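Chitin binding protein (Enterococcus faecalis, PDB 4A02) cleaves the glycosidic bonds of crystalline alpha- and beta-chitin oxidatively, using a copper centre, and works in synergy with a chitinase. Local coordinates at residues W66-W80 with V154-Q166. Sequence-based numbering, arbitrary orientation.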
loop_
_atom_site.group_PDB
_atom_site.type_symbol
_atom_site.label_atom_id
_atom_site.label_comp_id
_atom_site.label_asym_id
_atom_site.label_seq_id
_atom_site.Cartn_x
_atom_site.Cartn_y
_atom_site.Cartn_z
ATOM N N TRP A 66 -12.764 4.576 4.044
ATOM C CA TRP A 66 -11.998 3.353 4.081
ATOM C C TRP A 66 -11.877 2.811 5.489
ATOM O O TRP A 66 -11.794 3.550 6.476
ATOM C CB TRP A 66 -10.580 3.603 3.520
ATOM C CG TRP A 66 -10.557 4.219 2.187
ATOM C CD1 TRP A 66 -10.052 5.425 1.824
ATOM C CD2 TRP A 66 -11.093 3.655 0.950
ATOM N NE1 TRP A 66 -10.208 5.668 0.482
ATOM C CE2 TRP A 66 -10.851 4.582 -0.075
ATOM C CE3 TRP A 66 -11.768 2.457 0.643
ATOM C CZ2 TRP A 66 -11.235 4.355 -1.399
ATOM C CZ3 TRP A 66 -12.138 2.245 -0.653
ATOM C CH2 TRP A 66 -11.885 3.173 -1.652
ATOM N N HIS A 67 -11.802 1.467 5.598
ATOM C CA HIS A 67 -11.570 0.816 6.878
ATOM C C HIS A 67 -10.097 0.981 7.291
ATOM O O HIS A 67 -9.192 0.806 6.486
ATOM C CB HIS A 67 -11.914 -0.677 6.773
ATOM C CG HIS A 67 -13.371 -0.911 6.747
ATOM N ND1 HIS A 67 -14.120 -0.684 5.599
ATOM C CD2 HIS A 67 -14.238 -1.307 7.674
ATOM C CE1 HIS A 67 -15.382 -0.960 5.856
ATOM N NE2 HIS A 67 -15.501 -1.319 7.111
ATOM N N LYS A 68 -9.890 1.307 8.558
ATOM C CA LYS A 68 -8.569 1.692 9.052
ATOM C C LYS A 68 -8.137 0.730 10.159
ATOM O O LYS A 68 -8.754 0.700 11.235
ATOM C CB LYS A 68 -8.637 3.107 9.635
ATOM C CG LYS A 68 -9.137 4.156 8.659
ATOM C CD LYS A 68 -9.560 5.412 9.363
ATOM C CE LYS A 68 -10.243 6.436 8.527
ATOM N NZ LYS A 68 -11.586 5.926 8.030
ATOM N N THR A 69 -7.092 -0.050 9.931
ATOM C CA THR A 69 -6.600 -0.986 10.953
ATOM C C THR A 69 -5.935 -0.216 12.077
ATOM O O THR A 69 -5.049 0.606 11.839
ATOM C CB THR A 69 -5.576 -1.954 10.335
ATOM O OG1 THR A 69 -6.219 -2.741 9.346
ATOM C CG2 THR A 69 -4.978 -2.860 11.384
ATOM N N ASN A 70 -6.287 -0.548 13.321
ATOM C CA ASN A 70 -5.606 0.042 14.467
ATOM C C ASN A 70 -4.209 -0.530 14.607
ATOM O O ASN A 70 -4.021 -1.746 14.621
ATOM C CB ASN A 70 -6.391 -0.232 15.733
ATOM C CG ASN A 70 -7.773 0.441 15.726
ATOM O OD1 ASN A 70 -7.940 1.540 15.185
ATOM N ND2 ASN A 70 -8.744 -0.244 16.298
ATOM N N ILE A 71 -3.226 0.356 14.750
ATOM C CA ILE A 71 -1.841 -0.016 15.005
ATOM C C ILE A 71 -1.273 0.959 16.044
ATOM O O ILE A 71 -1.845 1.985 16.334
ATOM C CB ILE A 71 -0.975 0.011 13.740
ATOM C CG1 ILE A 71 -0.766 1.419 13.179
ATOM C CG2 ILE A 71 -1.537 -0.936 12.671
ATOM C CD1 ILE A 71 0.306 1.492 12.109
ATOM N N THR A 72 -0.092 0.605 16.561
ATOM C CA THR A 72 0.694 1.525 17.384
ATOM C C THR A 72 1.857 2.047 16.564
ATOM O O THR A 72 2.099 1.635 15.423
ATOM C CB THR A 72 1.211 0.856 18.650
ATOM O OG1 THR A 72 2.182 -0.126 18.304
ATOM C CG2 THR A 72 0.122 0.255 19.465
ATOM N N THR A 73 2.600 3.006 17.125
ATOM C CA THR A 73 3.866 3.409 16.548
ATOM C C THR A 73 4.928 2.373 16.882
ATOM O O THR A 73 4.683 1.350 17.552
ATOM C CB THR A 73 4.270 4.790 17.042
ATOM O OG1 THR A 73 4.477 4.718 18.468
ATOM C CG2 THR A 73 3.220 5.843 16.785
ATOM N N GLY A 74 6.152 2.593 16.385
ATOM C CA GLY A 74 7.208 1.641 16.559
ATOM C C GLY A 74 7.194 0.559 15.508
ATOM O O GLY A 74 6.526 0.679 14.473
ATOM N N PRO A 75 7.931 -0.519 15.737
ATOM C CA PRO A 75 8.027 -1.576 14.735
ATOM C C PRO A 75 6.684 -2.170 14.397
ATOM O O PRO A 75 5.904 -2.516 15.275
ATOM C CB PRO A 75 8.986 -2.587 15.375
ATOM C CG PRO A 75 9.765 -1.777 16.372
ATOM C CD PRO A 75 8.802 -0.753 16.909
ATOM N N LEU A 76 6.429 -2.304 13.097
ATOM C CA LEU A 76 5.190 -2.873 12.561
ATOM C C LEU A 76 5.591 -4.006 11.620
ATOM O O LEU A 76 6.362 -3.795 10.671
ATOM C CB LEU A 76 4.407 -1.821 11.777
ATOM C CG LEU A 76 3.165 -2.374 11.040
ATOM C CD1 LEU A 76 2.093 -2.818 11.996
ATOM C CD2 LEU A 76 2.639 -1.289 10.112
ATOM N N ASP A 77 5.042 -5.204 11.850
ATOM C CA ASP A 77 5.233 -6.303 10.935
ATOM C C ASP A 77 4.224 -6.154 9.788
ATOM O O ASP A 77 3.018 -6.079 10.026
ATOM C CB ASP A 77 5.062 -7.612 11.664
ATOM C CG ASP A 77 6.170 -7.922 12.650
ATOM O OD1 ASP A 77 7.271 -7.317 12.563
ATOM O OD2 ASP A 77 5.937 -8.754 13.559
ATOM N N ILE A 78 4.738 -6.113 8.583
ATOM C CA ILE A 78 3.898 -5.870 7.398
ATOM C C ILE A 78 4.127 -7.044 6.428
ATOM O O ILE A 78 5.308 -7.342 6.173
ATOM C CB ILE A 78 4.224 -4.467 6.865
ATOM C CG1 ILE A 78 3.317 -4.103 5.721
ATOM C CG2 ILE A 78 5.698 -4.263 6.510
ATOM C CD1 ILE A 78 3.104 -2.606 5.531
ATOM N N THR A 79 3.054 -7.782 6.014
ATOM C CA THR A 79 3.084 -9.022 5.246
ATOM C C THR A 79 2.469 -8.823 3.875
ATOM O O THR A 79 1.322 -8.348 3.786
ATOM C CB THR A 79 2.360 -10.138 5.978
ATOM O OG1 THR A 79 2.994 -10.376 7.225
ATOM C CG2 THR A 79 2.376 -11.484 5.223
ATOM N N TRP A 80 3.199 -9.214 2.853
ATOM C CA TRP A 80 2.694 -9.323 1.493
ATOM C C TRP A 80 2.246 -10.757 1.207
ATOM O O TRP A 80 2.832 -11.716 1.707
ATOM C CB TRP A 80 3.712 -8.922 0.447
ATOM C CG TRP A 80 4.121 -7.497 0.411
ATOM C CD1 TRP A 80 4.914 -6.831 1.297
ATOM C CD2 TRP A 80 3.785 -6.540 -0.616
ATOM N NE1 TRP A 80 5.085 -5.519 0.900
ATOM C CE2 TRP A 80 4.404 -5.328 -0.280
ATOM C CE3 TRP A 80 3.008 -6.612 -1.784
ATOM C CZ2 TRP A 80 4.285 -4.195 -1.081
ATOM C CZ3 TRP A 80 2.880 -5.499 -2.573
ATOM C CH2 TRP A 80 3.513 -4.280 -2.220
ATOM N N VAL A 154 10.210 -3.343 -15.470
ATOM C CA VAL A 154 10.396 -1.943 -15.051
ATOM C C VAL A 154 9.298 -1.462 -14.084
ATOM O O VAL A 154 9.263 -0.254 -13.783
ATOM C CB VAL A 154 10.515 -0.994 -16.224
ATOM C CG1 VAL A 154 11.720 -1.363 -17.098
ATOM C CG2 VAL A 154 9.214 -0.909 -17.061
ATOM N N ASN A 155 8.462 -2.300 -13.613
ATOM C CA ASN A 155 7.253 -1.966 -12.839
ATOM C C ASN A 155 7.449 -2.258 -11.348
ATOM O O ASN A 155 8.422 -2.832 -10.863
ATOM C CB ASN A 155 6.053 -2.708 -13.397
ATOM C CG ASN A 155 5.773 -2.324 -14.818
ATOM O OD1 ASN A 155 6.083 -1.201 -15.243
ATOM N ND2 ASN A 155 5.160 -3.256 -15.550
ATOM N N ALA A 156 6.421 -1.772 -10.624
ATOM C CA ALA A 156 6.285 -1.996 -9.197
ATOM C C ALA A 156 4.795 -2.212 -8.945
ATOM O O ALA A 156 3.937 -1.809 -9.734
ATOM C CB ALA A 156 6.784 -0.811 -8.407
ATOM N N PHE A 157 4.518 -2.810 -7.799
ATOM C CA PHE A 157 3.163 -2.975 -7.281
ATOM C C PHE A 157 2.972 -2.052 -6.098
ATOM O O PHE A 157 3.804 -2.010 -5.186
ATOM C CB PHE A 157 2.888 -4.446 -6.901
ATOM C CG PHE A 157 2.797 -5.302 -8.123
ATOM C CD1 PHE A 157 3.954 -5.714 -8.791
ATOM C CD2 PHE A 157 1.570 -5.643 -8.698
ATOM C CE1 PHE A 157 3.882 -6.404 -9.978
ATOM C CE2 PHE A 157 1.483 -6.327 -9.870
ATOM C CZ PHE A 157 2.635 -6.688 -10.542
ATOM N N TYR A 158 1.884 -1.279 -6.133
ATOM C CA TYR A 158 1.663 -0.163 -5.228
ATOM C C TYR A 158 0.463 -0.431 -4.354
ATOM O O TYR A 158 -0.618 -0.744 -4.846
ATOM C CB TYR A 158 1.424 1.107 -6.051
ATOM C CG TYR A 158 2.630 1.589 -6.857
ATOM C CD1 TYR A 158 2.885 1.127 -8.133
ATOM C CD2 TYR A 158 3.508 2.536 -6.300
ATOM C CE1 TYR A 158 3.992 1.588 -8.840
ATOM C CE2 TYR A 158 4.579 3.011 -7.009
ATOM C CZ TYR A 158 4.822 2.533 -8.292
ATOM O OH TYR A 158 5.926 3.043 -8.950
ATOM N N GLN A 159 0.669 -0.307 -3.037
ATOM C CA GLN A 159 -0.340 -0.699 -2.042
ATOM C C GLN A 159 -0.517 0.390 -0.990
ATOM O O GLN A 159 0.278 0.536 -0.068
ATOM C CB GLN A 159 0.086 -2.010 -1.390
ATOM C CG GLN A 159 0.011 -3.183 -2.347
ATOM C CD GLN A 159 -1.419 -3.668 -2.511
ATOM O OE1 GLN A 159 -2.006 -4.145 -1.536
ATOM N NE2 GLN A 159 -1.979 -3.579 -3.696
ATOM N N ALA A 160 -1.630 1.131 -1.121
ATOM C CA ALA A 160 -2.075 2.020 -0.058
ATOM C C ALA A 160 -2.764 1.225 1.040
ATOM O O ALA A 160 -3.586 0.346 0.753
ATOM C CB ALA A 160 -3.050 3.050 -0.635
ATOM N N ILE A 161 -2.438 1.558 2.284
ATOM C CA ILE A 161 -2.922 0.844 3.481
ATOM C C ILE A 161 -3.412 1.877 4.469
ATOM O O ILE A 161 -2.657 2.771 4.876
ATOM C CB ILE A 161 -1.765 0.034 4.088
ATOM C CG1 ILE A 161 -1.125 -0.955 3.101
ATOM C CG2 ILE A 161 -2.217 -0.679 5.363
ATOM C CD1 ILE A 161 0.338 -1.049 3.239
ATOM N N ASP A 162 -4.686 1.805 4.853
ATOM C CA ASP A 162 -5.287 2.728 5.803
ATOM C C ASP A 162 -5.118 2.205 7.233
ATOM O O ASP A 162 -5.502 1.059 7.512
ATOM C CB ASP A 162 -6.778 2.868 5.495
ATOM C CG ASP A 162 -7.030 3.422 4.120
ATOM O OD1 ASP A 162 -6.833 4.667 3.954
ATOM O OD2 ASP A 162 -7.408 2.651 3.212
ATOM N N VAL A 163 -4.581 3.047 8.113
ATOM C CA VAL A 163 -4.381 2.664 9.497
ATOM C C VAL A 163 -4.869 3.790 10.405
ATOM O O VAL A 163 -4.969 4.950 10.018
ATOM C CB VAL A 163 -2.913 2.314 9.798
ATOM C CG1 VAL A 163 -2.493 1.109 8.990
ATOM C CG2 VAL A 163 -1.972 3.494 9.562
ATOM N N ASN A 164 -5.158 3.406 11.650
ATOM C CA ASN A 164 -5.472 4.330 12.733
ATOM C C ASN A 164 -4.421 4.123 13.798
ATOM O O ASN A 164 -4.360 3.032 14.373
ATOM C CB ASN A 164 -6.880 4.092 13.261
ATOM C CG ASN A 164 -7.142 4.998 14.447
ATOM O OD1 ASN A 164 -7.010 6.211 14.353
ATOM N ND2 ASN A 164 -7.426 4.386 15.575
ATOM N N ILE A 165 -3.592 5.120 14.024
ATOM C CA ILE A 165 -2.445 4.964 14.888
ATOM C C ILE A 165 -2.819 5.471 16.278
ATOM O O ILE A 165 -3.173 6.627 16.475
ATOM C CB ILE A 165 -1.209 5.656 14.307
ATOM C CG1 ILE A 165 -0.993 5.162 12.873
ATOM C CG2 ILE A 165 -0.008 5.402 15.211
ATOM C CD1 ILE A 165 0.272 5.631 12.179
ATOM N N GLN A 166 -2.745 4.548 17.216
ATOM C CA GLN A 166 -3.134 4.829 18.611
ATOM C C GLN A 166 -2.107 5.681 19.311
ATOM O O GLN A 166 -2.463 6.273 20.308
ATOM C CB GLN A 166 -3.372 3.526 19.338
ATOM C CG GLN A 166 -4.472 2.687 18.728
ATOM C CD GLN A 166 -4.742 1.420 19.497
ATOM O OE1 GLN A 166 -3.782 0.948 20.301
ATOM N NE2 GLN A 166 -5.929 0.928 19.419
ATOM O OXT GLN A 166 -0.927 5.742 18.821
HETATM O O HOH W 1 -8.687 0.348 3.865
HETATM O O HOH W 2 -5.153 -1.668 7.218
HETATM O O HOH W 3 1.270 4.145 19.480
#
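Thr69, Asn70 and Ile71 pair in parallel with Val163, Asn164 and Ile165. Thr69 N donates to Asp162 O, and Asn164 N returns a bond to Thr69 O (2.8 Å). Ile71 N binds Asn164 O, and Gln166 N donates to Ile71 O (2.9 Å). The side-chain amides of Asn70 and Asn164 lie side by side, planes 68° apart. Asn164 ND2 donates to Asn70 OD1 (2.9 Å) from above the carbonyl plane.

Water adds three bridges. One joins His67 O to Asp162 OD2, another Thr69 OG1 to Asp162 O, and a third Thr73 N to the C-terminal carboxylate at Gln166 OXT. Asp162 also holds Arg10 by a salt bridge and Tyr141 by a hydrogen bond.

The fold is the beta-sandwich of the AA10 monooxygenases. Residues 72-73 carry the chain from one sheet to the other, where strand 74-82 begins.

Ile71 and Ile165 pack as neighbours in one sheet. A chi1 of 68° sets Ile71 CG1 alongside Ile165 CG1, at 3.8 Å. Ile78 and Trp80 reach across from the other sheet. Ile78 CD1 touches Ile161 CD1 (3.9 Å), with Val4 against both residues. Trp80 CH2 meets Gln159 CG (3.7 Å), and Phe157 O lies at the Trp80 ring edge. The Phe157 side chain approaches copper ligand His1.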